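Local coordinates for probable succinyl-CoA:3-ketoacid coenzyme A transferase subunit B (Bacillus subtilis, PDB 3CDK), which probably transfers coenzyme A from succinyl-CoA to a 3-oxo acid, yielding a 3-oxoacyl-CoA and succinate, at residues B[10-15]-B[33-38]; B[22-27]-B[99-104]; B[141-146]-B[171-176]; B[155-160]-B[206-211]; B[178-183]-B[190-195]. All blocks are in the same frame, centred on the assembly; numbering follows the deposited sequence. Where two conformers were deposited one is given.

Contact 1. Residues B[10-15]-B[33-38]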
# COMPACT_ATOMS: atom_id res chain seq x y z
N ARG B 10 -1.00 17.28 36.08
CA ARG B 10 -2.42 17.60 35.92
C ARG B 10 -2.88 17.27 34.52
O ARG B 10 -3.87 16.57 34.30
CB ARG B 10 -2.66 19.09 36.16
CG ARG B 10 -2.80 19.47 37.62
CD ARG B 10 -3.37 20.87 37.73
NE ARG B 10 -3.10 21.43 39.04
CZ ARG B 10 -3.89 22.30 39.67
NH1 ARG B 10 -3.54 22.73 40.87
NH2 ARG B 10 -5.01 22.74 39.10
N MET B 11 -2.14 17.81 33.56
CA MET B 11 -2.45 17.64 32.18
C MET B 11 -2.48 16.16 31.82
O MET B 11 -3.44 15.69 31.24
CB MET B 11 -1.44 18.38 31.34
CG MET B 11 -1.59 19.87 31.39
SD MET B 11 -0.70 20.61 30.01
CE MET B 11 0.84 20.99 30.86
N VAL B 12 -1.44 15.43 32.22
CA VAL B 12 -1.31 14.01 31.88
C VAL B 12 -2.44 13.15 32.48
O VAL B 12 -3.07 12.33 31.79
CB VAL B 12 0.09 13.48 32.29
CG1 VAL B 12 0.15 11.96 32.29
CG2 VAL B 12 1.15 14.04 31.35
N LYS B 13 -2.73 13.38 33.75
CA LYS B 13 -3.72 12.58 34.43
C LYS B 13 -5.11 12.76 33.80
O LYS B 13 -5.90 11.81 33.69
CB LYS B 13 -3.74 12.89 35.93
CG LYS B 13 -3.78 11.65 36.84
CD LYS B 13 -4.82 10.57 36.40
CE LYS B 13 -4.65 9.24 37.17
NZ LYS B 13 -5.12 8.02 36.40
N ARG B 14 -5.41 13.98 33.36
CA ARG B 14 -6.67 14.23 32.71
C ARG B 14 -6.77 13.55 31.35
O ARG B 14 -7.83 13.03 30.98
CB ARG B 14 -6.91 15.73 32.58
CG ARG B 14 -8.25 16.11 31.94
CD ARG B 14 -9.49 15.41 32.57
NE ARG B 14 -10.68 15.78 31.82
CZ ARG B 14 -10.98 15.33 30.60
NH1 ARG B 14 -12.08 15.74 30.00
NH2 ARG B 14 -10.18 14.45 29.97
N ALA B 15 -5.66 13.55 30.61
CA ALA B 15 -5.61 12.91 29.29
C ALA B 15 -5.89 11.40 29.36
O ALA B 15 -6.68 10.90 28.57
CB ALA B 15 -4.26 13.20 28.59
N THR B 33 3.53 11.04 25.44
CA THR B 33 4.08 9.69 25.65
C THR B 33 4.04 9.31 27.13
O THR B 33 4.04 8.13 27.46
CB THR B 33 5.51 9.50 25.09
OG1 THR B 33 6.38 10.44 25.72
CG2 THR B 33 5.54 9.75 23.57
N LEU B 34 3.97 10.30 28.02
CA LEU B 34 3.87 10.06 29.46
C LEU B 34 2.57 9.36 29.85
O LEU B 34 2.57 8.53 30.75
CB LEU B 34 4.07 11.36 30.25
CG LEU B 34 5.47 11.64 30.86
CD1 LEU B 34 6.58 10.77 30.29
CD2 LEU B 34 5.86 13.10 30.74
N VAL B 35 1.50 9.66 29.13
CA VAL B 35 0.16 9.12 29.38
C VAL B 35 0.10 7.58 29.48
O VAL B 35 -0.72 7.05 30.22
CB VAL B 35 -0.87 9.65 28.30
CG1 VAL B 35 -2.29 9.16 28.55
CG2 VAL B 35 -0.85 11.20 28.22
N ALA B 36 0.98 6.89 28.74
CA ALA B 36 0.96 5.42 28.67
C ALA B 36 1.18 4.70 30.00
O ALA B 36 0.56 3.67 30.24
CB ALA B 36 1.95 4.93 27.64
N ASN B 37 2.07 5.26 30.83
CA ASN B 37 2.35 4.76 32.18
C ASN B 37 1.08 4.62 32.98
O ASN B 37 0.80 3.56 33.56
CB ASN B 37 3.26 5.72 32.95
CG ASN B 37 4.67 5.76 32.40
OD1 ASN B 37 5.29 4.72 32.18
ND2 ASN B 37 5.19 6.97 32.20
N GLU B 38 0.31 5.71 33.01
CA GLU B 38 -0.82 5.83 33.91
C GLU B 38 -2.14 5.39 33.26
O GLU B 38 -3.23 5.86 33.61
CB GLU B 38 -0.84 7.18 34.66
CG GLU B 38 0.24 7.30 35.80
CD GLU B 38 0.01 6.37 37.05
OE1 GLU B 38 -0.99 5.62 37.11
OE2 GLU B 38 0.85 6.40 38.00

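Contact 2. Residues B[22-27]-B[99-104]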
# COMPACT_ATOMS: atom_id res chain seq x y z
N GLY B 22 -10.28 -0.96 24.49
CA GLY B 22 -10.45 -1.48 23.13
C GLY B 22 -9.90 -0.57 22.04
O GLY B 22 -9.74 -1.00 20.92
N MET B 23 -9.62 0.68 22.39
CA MET B 23 -9.06 1.67 21.46
C MET B 23 -7.70 1.31 20.87
O MET B 23 -6.87 0.67 21.50
CB MET B 23 -8.90 3.03 22.16
CG MET B 23 -10.17 3.81 22.29
SD MET B 23 -9.85 5.51 22.75
CE MET B 23 -11.41 6.28 22.24
N ASN B 24 -7.48 1.73 19.65
CA ASN B 24 -6.15 1.82 19.13
C ASN B 24 -5.85 3.32 19.20
O ASN B 24 -6.72 4.16 18.82
CB ASN B 24 -6.05 1.26 17.70
CG ASN B 24 -6.51 -0.22 17.61
OD1 ASN B 24 -5.73 -1.15 17.86
ND2 ASN B 24 -7.75 -0.44 17.22
N VAL B 25 -4.66 3.65 19.72
CA VAL B 25 -4.30 5.01 20.13
C VAL B 25 -2.89 5.33 19.66
O VAL B 25 -2.01 4.48 19.71
CB VAL B 25 -4.30 5.17 21.69
CG1 VAL B 25 -4.13 6.66 22.13
CG2 VAL B 25 -5.54 4.55 22.33
N ASN B 26 -2.68 6.56 19.22
CA ASN B 26 -1.34 7.04 18.93
C ASN B 26 -1.04 8.20 19.84
O ASN B 26 -1.82 9.17 19.92
CB ASN B 26 -1.19 7.43 17.45
CG ASN B 26 0.19 7.91 17.10
OD1 ASN B 26 0.61 8.98 17.56
ND2 ASN B 26 0.91 7.14 16.27
N LEU B 27 0.06 8.06 20.58
CA LEU B 27 0.58 9.12 21.44
C LEU B 27 1.75 9.78 20.78
O LEU B 27 2.69 9.11 20.39
CB LEU B 27 1.03 8.54 22.78
CG LEU B 27 0.05 8.42 23.94
CD1 LEU B 27 -1.41 8.48 23.54
CD2 LEU B 27 0.37 7.13 24.66
N HIS B 99 -8.55 4.53 11.07
CA HIS B 99 -8.56 3.33 11.87
C HIS B 99 -8.09 3.60 13.32
O HIS B 99 -8.47 2.89 14.25
CB HIS B 99 -7.73 2.24 11.18
CG HIS B 99 -8.19 1.93 9.78
ND1 HIS B 99 -9.19 1.01 9.50
CD2 HIS B 99 -7.80 2.42 8.57
CE1 HIS B 99 -9.39 0.93 8.20
NE2 HIS B 99 -8.57 1.79 7.62
N ILE B 100 -7.27 4.64 13.51
CA ILE B 100 -6.87 5.10 14.83
C ILE B 100 -8.00 5.91 15.49
O ILE B 100 -8.48 6.91 14.97
CB ILE B 100 -5.56 5.93 14.72
CG1 ILE B 100 -4.49 5.11 13.99
CG2 ILE B 100 -5.07 6.41 16.09
CD1 ILE B 100 -3.95 3.96 14.82
N ASP B 101 -8.42 5.43 16.64
CA ASP B 101 -9.51 6.00 17.43
C ASP B 101 -9.18 7.33 18.11
O ASP B 101 -10.07 8.14 18.36
CB ASP B 101 -9.88 4.99 18.51
CG ASP B 101 -10.39 3.69 17.93
OD1 ASP B 101 -11.28 3.76 17.03
OD2 ASP B 101 -9.92 2.60 18.36
N LEU B 102 -7.90 7.55 18.39
CA LEU B 102 -7.48 8.66 19.22
C LEU B 102 -6.02 8.97 19.01
O LEU B 102 -5.17 8.07 19.03
CB LEU B 102 -7.70 8.35 20.72
CG LEU B 102 -7.30 9.45 21.71
CD1 LEU B 102 -8.24 10.70 21.61
CD2 LEU B 102 -7.21 8.93 23.14
N ALA B 103 -5.72 10.25 18.83
CA ALA B 103 -4.34 10.71 18.84
C ALA B 103 -4.24 11.83 19.85
O ALA B 103 -4.98 12.82 19.78
CB ALA B 103 -3.91 11.19 17.48
N ILE B 104 -3.35 11.64 20.82
CA ILE B 104 -3.05 12.68 21.78
C ILE B 104 -1.75 13.34 21.34
O ILE B 104 -0.79 12.63 21.10
CB ILE B 104 -2.98 12.10 23.20
CG1 ILE B 104 -4.26 11.29 23.49
CG2 ILE B 104 -2.78 13.21 24.24
CD1 ILE B 104 -4.26 10.52 24.84

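Contact 3. Residues B[141-146]-B[171-176]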
# COMPACT_ATOMS: atom_id res chain seq x y z
N ARG B 141 -10.52 10.85 16.94
CA ARG B 141 -10.59 11.89 17.92
C ARG B 141 -9.22 12.55 18.18
O ARG B 141 -8.23 11.85 18.33
CB ARG B 141 -11.23 11.35 19.19
CG ARG B 141 -11.31 12.38 20.29
CD ARG B 141 -12.10 11.83 21.44
NE ARG B 141 -12.04 12.66 22.63
CZ ARG B 141 -12.89 13.65 22.88
NH1 ARG B 141 -13.85 13.93 22.01
NH2 ARG B 141 -12.77 14.34 24.01
N ILE B 142 -9.19 13.89 18.21
CA ILE B 142 -7.95 14.65 18.34
C ILE B 142 -7.92 15.38 19.67
O ILE B 142 -8.81 16.22 19.98
CB ILE B 142 -7.76 15.70 17.20
CG1 ILE B 142 -7.82 15.02 15.82
CG2 ILE B 142 -6.41 16.47 17.38
CD1 ILE B 142 -6.82 13.88 15.70
N VAL B 143 -6.91 15.06 20.46
CA VAL B 143 -6.79 15.65 21.78
C VAL B 143 -5.38 16.19 21.91
O VAL B 143 -4.38 15.50 21.59
CB VAL B 143 -7.09 14.62 22.89
CG1 VAL B 143 -6.54 15.08 24.22
CG2 VAL B 143 -8.58 14.39 22.99
N VAL B 144 -5.33 17.43 22.39
CA VAL B 144 -4.09 18.17 22.61
C VAL B 144 -3.91 18.48 24.10
O VAL B 144 -4.87 18.95 24.77
CB VAL B 144 -4.10 19.46 21.80
CG1 VAL B 144 -2.97 20.34 22.18
CG2 VAL B 144 -3.97 19.14 20.35
N ILE B 145 -2.72 18.21 24.62
CA ILE B 145 -2.41 18.66 25.97
C ILE B 145 -1.31 19.64 25.90
O ILE B 145 -0.27 19.34 25.31
CB ILE B 145 -1.94 17.54 26.89
CG1 ILE B 145 -0.95 16.62 26.15
CG2 ILE B 145 -3.16 16.81 27.47
CD1 ILE B 145 -0.54 15.38 26.96
N MET B 146 -1.53 20.81 26.50
CA MET B 146 -0.63 21.93 26.36
C MET B 146 -0.70 22.86 27.59
O MET B 146 -1.79 23.10 28.12
CB MET B 146 -1.01 22.70 25.10
CG MET B 146 -0.04 23.81 24.69
SD MET B 146 -0.63 24.57 23.16
CE MET B 146 -2.12 25.44 23.70
N VAL B 171 -8.68 20.02 16.24
CA VAL B 171 -8.67 19.66 17.64
C VAL B 171 -10.09 19.45 18.09
O VAL B 171 -10.91 20.33 17.91
CB VAL B 171 -7.99 20.79 18.47
CG1 VAL B 171 -8.02 20.51 19.95
CG2 VAL B 171 -6.54 20.94 17.98
N HIS B 172 -10.38 18.26 18.64
CA HIS B 172 -11.69 18.01 19.23
C HIS B 172 -11.74 18.45 20.69
O HIS B 172 -12.75 19.00 21.15
CB HIS B 172 -12.09 16.53 19.13
CG HIS B 172 -12.20 16.03 17.72
ND1 HIS B 172 -11.22 15.25 17.13
CD2 HIS B 172 -13.15 16.20 16.78
CE1 HIS B 172 -11.57 14.96 15.89
NE2 HIS B 172 -12.74 15.53 15.65
N ARG B 173 -10.65 18.23 21.42
CA ARG B 173 -10.62 18.58 22.83
C ARG B 173 -9.25 19.11 23.18
O ARG B 173 -8.25 18.52 22.79
CB ARG B 173 -10.95 17.34 23.68
CG ARG B 173 -10.69 17.53 25.15
CD ARG B 173 -11.49 16.59 26.02
NE ARG B 173 -12.92 16.89 26.02
CZ ARG B 173 -13.85 16.09 26.53
NH1 ARG B 173 -13.51 14.94 27.08
NH2 ARG B 173 -15.12 16.44 26.48
N LEU B 174 -9.19 20.22 23.93
CA LEU B 174 -7.92 20.73 24.42
C LEU B 174 -7.87 20.59 25.93
O LEU B 174 -8.79 21.04 26.63
CB LEU B 174 -7.73 22.20 24.03
CG LEU B 174 -6.66 23.02 24.77
CD1 LEU B 174 -5.23 22.48 24.58
CD2 LEU B 174 -6.72 24.48 24.35
N ILE B 175 -6.80 19.99 26.45
CA ILE B 175 -6.63 20.05 27.90
C ILE B 175 -5.37 20.82 28.32
O ILE B 175 -4.26 20.56 27.87
CB ILE B 175 -6.80 18.67 28.63
CG1 ILE B 175 -5.47 18.16 29.14
CG2 ILE B 175 -7.57 17.58 27.82
CD1 ILE B 175 -5.57 17.64 30.47
N THR B 176 -5.55 21.82 29.18
CA THR B 176 -4.39 22.55 29.68
C THR B 176 -4.19 22.19 31.14
O THR B 176 -4.84 21.29 31.65
CB THR B 176 -4.54 24.09 29.51
OG1 THR B 176 -5.57 24.60 30.38
CG2 THR B 176 -4.80 24.45 28.08

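Contact 4. Residues B[155-160]-B[206-211]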
# COMPACT_ATOMS: atom_id res chain seq x y z
N SER B 155 -0.46 33.95 26.53
CA SER B 155 -1.28 32.75 26.39
C SER B 155 -1.03 32.00 25.07
O SER B 155 -0.64 32.58 24.07
CB SER B 155 -2.76 33.08 26.59
OG SER B 155 -3.57 32.80 25.46
N LYS B 156 -1.24 30.69 25.10
CA LYS B 156 -1.09 29.87 23.91
C LYS B 156 -2.46 29.53 23.29
O LYS B 156 -2.54 28.81 22.30
CB LYS B 156 -0.34 28.58 24.28
CG LYS B 156 1.08 28.81 24.76
CD LYS B 156 1.44 27.82 25.84
CE LYS B 156 2.80 27.20 25.61
NZ LYS B 156 2.76 26.04 24.70
N VAL B 157 -3.53 30.06 23.87
CA VAL B 157 -4.88 29.75 23.41
C VAL B 157 -5.46 30.99 22.74
O VAL B 157 -5.93 31.90 23.41
CB VAL B 157 -5.79 29.29 24.57
CG1 VAL B 157 -7.04 28.64 24.02
CG2 VAL B 157 -5.05 28.32 25.49
N LYS B 158 -5.42 31.00 21.42
CA LYS B 158 -5.53 32.26 20.68
C LYS B 158 -6.68 32.29 19.71
O LYS B 158 -7.21 31.24 19.34
CB LYS B 158 -4.26 32.50 19.87
CG LYS B 158 -3.13 31.56 20.17
CD LYS B 158 -1.84 32.29 19.93
CE LYS B 158 -1.59 33.23 21.07
NZ LYS B 158 -1.10 34.53 20.56
N LYS B 159 -7.05 33.51 19.28
CA LYS B 159 -8.02 33.72 18.22
C LYS B 159 -7.48 33.09 16.98
O LYS B 159 -8.10 32.23 16.40
CB LYS B 159 -8.22 35.21 17.93
CG LYS B 159 -9.12 35.91 18.88
CD LYS B 159 -10.08 36.87 18.17
CE LYS B 159 -11.24 37.16 19.09
NZ LYS B 159 -11.61 38.62 19.10
N THR B 160 -6.31 33.52 16.59
CA THR B 160 -5.69 33.03 15.39
C THR B 160 -4.25 32.62 15.71
O THR B 160 -3.59 33.26 16.53
CB THR B 160 -5.82 34.07 14.25
OG1 THR B 160 -4.90 33.75 13.22
CG2 THR B 160 -5.51 35.48 14.72
N THR B 206 -6.76 33.74 28.48
CA THR B 206 -7.06 33.20 27.15
C THR B 206 -7.31 34.28 26.11
O THR B 206 -8.06 35.22 26.37
CB THR B 206 -8.26 32.27 27.19
OG1 THR B 206 -7.99 31.21 28.11
CG2 THR B 206 -8.53 31.67 25.83
N GLU B 207 -6.68 34.14 24.95
CA GLU B 207 -6.86 35.12 23.89
C GLU B 207 -8.01 34.72 23.00
O GLU B 207 -8.73 35.58 22.48
CB GLU B 207 -5.61 35.24 23.05
CG GLU B 207 -4.32 35.32 23.85
CD GLU B 207 -3.33 36.33 23.27
OE1 GLU B 207 -3.22 37.42 23.91
OE2 GLU B 207 -2.68 36.04 22.21
N ALA B 208 -8.18 33.42 22.83
CA ALA B 208 -9.34 32.86 22.13
C ALA B 208 -10.69 33.31 22.72
O ALA B 208 -10.79 33.64 23.90
CB ALA B 208 -9.25 31.37 22.15
N ASP B 209 -11.71 33.30 21.86
CA ASP B 209 -13.13 33.40 22.23
C ASP B 209 -13.74 32.03 22.46
O ASP B 209 -13.59 31.11 21.63
CB ASP B 209 -13.95 34.00 21.09
CG ASP B 209 -14.06 35.49 21.18
OD1 ASP B 209 -13.34 36.10 22.00
OD2 ASP B 209 -14.89 36.05 20.41
N PHE B 210 -14.47 31.91 23.56
CA PHE B 210 -15.15 30.69 23.84
C PHE B 210 -16.50 30.91 24.50
O PHE B 210 -16.68 31.86 25.26
CB PHE B 210 -14.28 29.79 24.70
CG PHE B 210 -13.72 30.46 25.91
CD1 PHE B 210 -14.48 30.57 27.09
CD2 PHE B 210 -12.42 30.96 25.90
CE1 PHE B 210 -13.96 31.18 28.23
CE2 PHE B 210 -11.89 31.59 27.05
CZ PHE B 210 -12.66 31.70 28.21
N ALA B 211 -17.44 30.04 24.18
CA ALA B 211 -18.65 29.87 24.95
C ALA B 211 -18.29 29.17 26.26
O ALA B 211 -17.40 28.31 26.29
CB ALA B 211 -19.66 29.05 24.17

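Contact 5. Residues B[178-183]-B[190-195]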
# COMPACT_ATOMS: atom_id res chain seq x y z
N LEU B 178 -4.92 24.25 33.18
CA LEU B 178 -5.96 25.11 33.74
C LEU B 178 -7.36 24.64 33.38
O LEU B 178 -8.27 24.68 34.23
CB LEU B 178 -5.76 26.55 33.28
CG LEU B 178 -4.84 27.48 34.09
CD1 LEU B 178 -3.59 26.83 34.77
CD2 LEU B 178 -4.44 28.66 33.20
N ALA B 179 -7.54 24.18 32.14
CA ALA B 179 -8.88 24.01 31.60
C ALA B 179 -9.02 22.88 30.64
O ALA B 179 -8.03 22.35 30.12
CB ALA B 179 -9.33 25.30 30.94
N VAL B 180 -10.27 22.50 30.40
CA VAL B 180 -10.58 21.63 29.29
C VAL B 180 -11.52 22.36 28.34
O VAL B 180 -12.49 23.01 28.79
CB VAL B 180 -11.21 20.33 29.76
CG1 VAL B 180 -11.26 19.31 28.60
CG2 VAL B 180 -10.46 19.78 30.95
N PHE B 181 -11.23 22.25 27.04
CA PHE B 181 -12.01 22.89 25.98
C PHE B 181 -12.46 21.89 24.96
O PHE B 181 -11.68 21.05 24.56
CB PHE B 181 -11.18 23.94 25.24
CG PHE B 181 -10.88 25.17 26.06
CD1 PHE B 181 -11.83 26.19 26.18
CD2 PHE B 181 -9.64 25.32 26.69
CE1 PHE B 181 -11.55 27.34 26.91
CE2 PHE B 181 -9.36 26.44 27.43
CZ PHE B 181 -10.30 27.46 27.54
N ASP B 182 -13.71 22.02 24.51
CA ASP B 182 -14.26 21.20 23.42
C ASP B 182 -14.44 22.09 22.20
O ASP B 182 -14.67 23.30 22.33
CB ASP B 182 -15.63 20.61 23.80
CG ASP B 182 -15.53 19.42 24.79
OD1 ASP B 182 -14.42 19.02 25.20
OD2 ASP B 182 -16.61 18.86 25.13
N PHE B 183 -14.33 21.51 21.00
CA PHE B 183 -14.64 22.23 19.78
C PHE B 183 -15.78 21.52 19.04
O PHE B 183 -15.72 20.32 18.81
CB PHE B 183 -13.42 22.36 18.87
CG PHE B 183 -12.24 23.06 19.52
CD1 PHE B 183 -11.36 22.35 20.36
CD2 PHE B 183 -12.00 24.39 19.27
CE1 PHE B 183 -10.28 22.99 20.96
CE2 PHE B 183 -10.90 25.03 19.86
CZ PHE B 183 -10.05 24.32 20.70
N LEU B 190 -15.65 26.26 26.91
CA LEU B 190 -14.95 25.86 28.09
C LEU B 190 -15.82 24.87 28.80
O LEU B 190 -16.99 25.13 29.08
CB LEU B 190 -14.63 27.06 28.95
CG LEU B 190 -14.18 26.83 30.38
CD1 LEU B 190 -12.93 25.96 30.45
CD2 LEU B 190 -13.94 28.18 30.99
N THR B 191 -15.24 23.72 29.11
CA THR B 191 -16.04 22.55 29.44
C THR B 191 -15.79 21.97 30.86
O THR B 191 -16.72 21.46 31.49
CB THR B 191 -15.93 21.52 28.27
OG1 THR B 191 -17.13 20.76 28.17
CG2 THR B 191 -14.72 20.60 28.41
N GLU B 192 -14.55 22.06 31.34
CA GLU B 192 -14.17 21.69 32.71
C GLU B 192 -13.01 22.56 33.14
O GLU B 192 -12.39 23.27 32.34
CB GLU B 192 -13.68 20.25 32.88
CG GLU B 192 -14.19 19.17 31.93
CD GLU B 192 -13.53 17.82 32.22
OE1 GLU B 192 -12.98 17.64 33.34
OE2 GLU B 192 -13.56 16.94 31.33
N LEU B 193 -12.68 22.42 34.42
CA LEU B 193 -11.75 23.31 35.08
C LEU B 193 -10.83 22.48 35.97
O LEU B 193 -11.29 21.57 36.65
CB LEU B 193 -12.54 24.31 35.91
CG LEU B 193 -12.43 25.82 35.70
CD1 LEU B 193 -12.29 26.18 34.26
CD2 LEU B 193 -13.65 26.50 36.28
N GLN B 194 -9.53 22.79 35.95
CA GLN B 194 -8.61 22.18 36.91
C GLN B 194 -8.75 22.82 38.28
O GLN B 194 -9.46 23.80 38.47
CB GLN B 194 -7.18 22.26 36.41
CG GLN B 194 -7.01 21.64 35.00
CD GLN B 194 -6.66 20.18 35.04
OE1 GLN B 194 -6.71 19.52 36.10
NE2 GLN B 194 -6.26 19.66 33.90
N ASP B 195 -8.04 22.27 39.25
CA ASP B 195 -8.29 22.51 40.64
C ASP B 195 -8.22 23.96 41.16
O ASP B 195 -9.05 24.37 41.99
CB ASP B 195 -7.43 21.57 41.47
CG ASP B 195 -8.06 20.19 41.64
OD1 ASP B 195 -8.97 19.85 40.85
OD2 ASP B 195 -7.65 19.45 42.57

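Contact 1. Residues B[10-15]-B[33-38]
V12 meets the 33-38 segment with both of its methyl groups, and each finds a different residue. In the apolar part of the contact, V12 CG2 lies 4.1 Å from CB of L34, the two side chains crossing at about a right angle. V12 CG1 is held anti to the backbone N (chi1 165°) and ends near the main chain of V35, 4.1 Å from V35 CA; its distance to V35 CG2 is 4.3 Å. Three residues further along the helix, A15 CB approaches the same V35 CG2 at 4.0 Å. The CG2 methyl of V35 is therefore met by two residues on the same side of the helix, in agreement with the backbone approach, where V12 CA and V35 CA are 5.7 Å apart.

The polar part is slight, and no hydrogen bond joins the segments. The CB of K13 points away from 33-38, but a bend at chi2 (-46°) turns the chain back and leaves K13 NZ 4.0 Å from the carbonyl O of E38. The separation of K13 NZ from E38 OE1, 4.8 Å, is too long for a salt bridge, although the opposite charges may still attract weakly at this exposed end.

This is plain apolar helix-to-loop packing away from the predicted active site: it joins helix 5-16 to the connection between strands 24-27 and 46-49, burying 258 Å² in all. On other sides of the helix, R14 forms salt bridges with E18 and with E192 of strand 187-193, M11 packs on M31 and E147, and R10 reaches Q194 and D195 beyond that strand.

Contact 2. Residues B[22-27]-B[99-104]
D101 turns its carboxylate toward the start of strand 24-27, with CG anti to its own carbonyl carbon (chi1 -62°), and OD2 accepts the backbone N-H of N24 at 2.9 Å. The bond is nearly straight (166°); OD2 is approached on its anti side, 16° out of the carboxylate plane. A weaker bond runs back from the D101 backbone N to N24 O. Beside this pair the extended M23 chain slants across D101, and its SD comes 4.1 Å from L102 CB.

Further on, side chains of adjacent strands lie side by side and point the same way. V25 CG1 is 4.0 Å from L102 CD2, and the tips of L27 and I104 meet CD1 to CD1 at 3.7 Å. N26 and A103 occupy the opposite face; I100 CG2 stands 4.2 Å from N26 CB. The N26 amide is turned to other partners: ND2 binds Q48 OE1 and, weakly, the predicted active-site residue E50.

Two backbone bonds fix the parallel register, N26 N to L102 O (2.9 Å) and I104 N to N26 O (3.0 Å), with the strand axes 4.8 Å apart.

These are neighbouring parallel strands of the central sheet, consistent with the family's Rossmann-like clan. Strand 24-27 lies between strands 46-49 and 102-105, and 141-145 flanks 102-105 on its other side. Helix 132-138 lays L135 on N26 and A103, while H99 reaches the backbone and an aromatic ring of a neighbouring subunit.

Contact 3. Residues B[141-146]-B[171-176]
V171 opens the contact by placing CG2 3.9 Å from V144 CG2, the two side chains crossing at about a right angle. H172 follows with its ring edge toward the neighbouring strand: ND1 accepts the I142 N-H at 2.7 Å, the donor close to the ring plane (11° out). I142 O in turn accepts from both H172 N (2.9 Å) and R173 N (3.1 Å). An alanine in place of H172 would remove the ring acceptor and would probably leave the I142 N-H without this partner. R173 lies alongside V143, and R141 NH2 sits over one face of its guanidinium, the two planes nearly perpendicular (87°). L174 lies on the other side of the sheet, its CD1 3.9 Å from V144 CG1. I175 N then binds V144 O at 2.8 Å, and I175 O takes M146 N at 3.1 Å, continuing the parallel bonding. T176 OG1 is bonded to the backbone N of A179.

Two like charges so close would be costly alone, but both arginines form salt bridges with E18 and R173 has another with D182, which is likely to offset their repulsion. Using ND1 as acceptor is consistent with a neutral H172.

Contact 4. Residues B[155-160]-B[206-211]
S155, V157 and K158 meet T206, E207 and A208 in a peripheral contact between the short strand 157-158, with the residue leading into it, and the loop joining helix 199-204 to strand 211-212, its centre about 18 Å from the centre of the chain. The touching parts run in nearly the same direction, 12° apart. V157 O is gripped twice, by E207 N and by A208 N, each at 2.8 Å; the first donor lies almost in line with the carbonyl, the second is tilted 30° from its plane. Apolar packing follows the same line, V157 CG1 standing 3.8 Å from T206 CG2 and 4.0 Å from A208 CB.

K158 and E207 lie side by side, and K158 NZ bridges to E207 OE2 at 2.7 Å, although E207 also touches a crystal neighbour. A methionine in place of K158 would remove the ammonium group and would probably leave the E207 carboxylate without its mate here. K159 NZ and D209 OD1 are 4.2 Å apart, beyond a salt bridge.

T206 OG1 is hydrogen-bonded to V202 O of the preceding helix and to H148 NE2. At the other segment, S155 OG accepts V157 N at 3.2 Å and, weakly, E207 N: the first bond defines an ST turn leading into the strand.

Contact 5. Residues B[178-183]-B[190-195]
V180 faces two residues, T191 and E192, across an antiparallel strand pair whose axes run at 158°: a classic beta bulge. The backbone bonds bear this out. V180 O accepts T191 N at 2.9 Å and, weakly, E192 N at 3.4 Å, so the register slips by one residue. V180 N binds E192 O at 3.0 Å in a straight N-H...O line, although the donor stands 50° above the carbonyl plane. Beyond the strand end, Q194 N closes the pairing on L178 O at 2.8 Å.

The apolar contacts follow the two faces and the bulge. On the face of A179, F181 and L190, L190 slants across F181, its CD1 over one ring face and displaced toward the rim. L190 CB is 3.7 Å from F181 CE1, while L190 CD1 also reaches A179 CB at 3.7 Å. On the face of V180 and E192, V180 CG2 runs along the E192 chain, which is extended beyond CG (chi2 177°). At the bulge itself, T191 CG2 lies 3.7 Å from V180 CG1.

The extension of E192 carries its carboxylate past V180 to its salt-bridge partner, R14 of helix 5-16. D182, beside T191, is engaged by R173, and Q194 NE2 bonds T176 O.

The two strands form a hairpin flanked by strand 173-175, next to 179-184, and by strand 211-212, which pairs with 187-193. V202 of helix 199-204 covers F181 and L190, whereas R14 packs on V180.

Contacts 2, 3 and 5 are successive pairings along one mixed sheet. A103 of contact 2 is bonded through its backbone to R141 and V143 of contact 3, and L174 of contact 3 to F181 of contact 5, whose centre lies about 10 Å from that of contact 3. Contact 1 lies across this sheet: R14 links to E192 of contact 5, and A36 packs on L27 of contact 2. Contact 4 encloses contact 5 along the chain, and A211 is bonded to L190. Contact 2 approaches the predicted active site, the N26 side chain lying about 3 Å from that of E50; contact 4 is about 27 Å from contact 2, centre to centre.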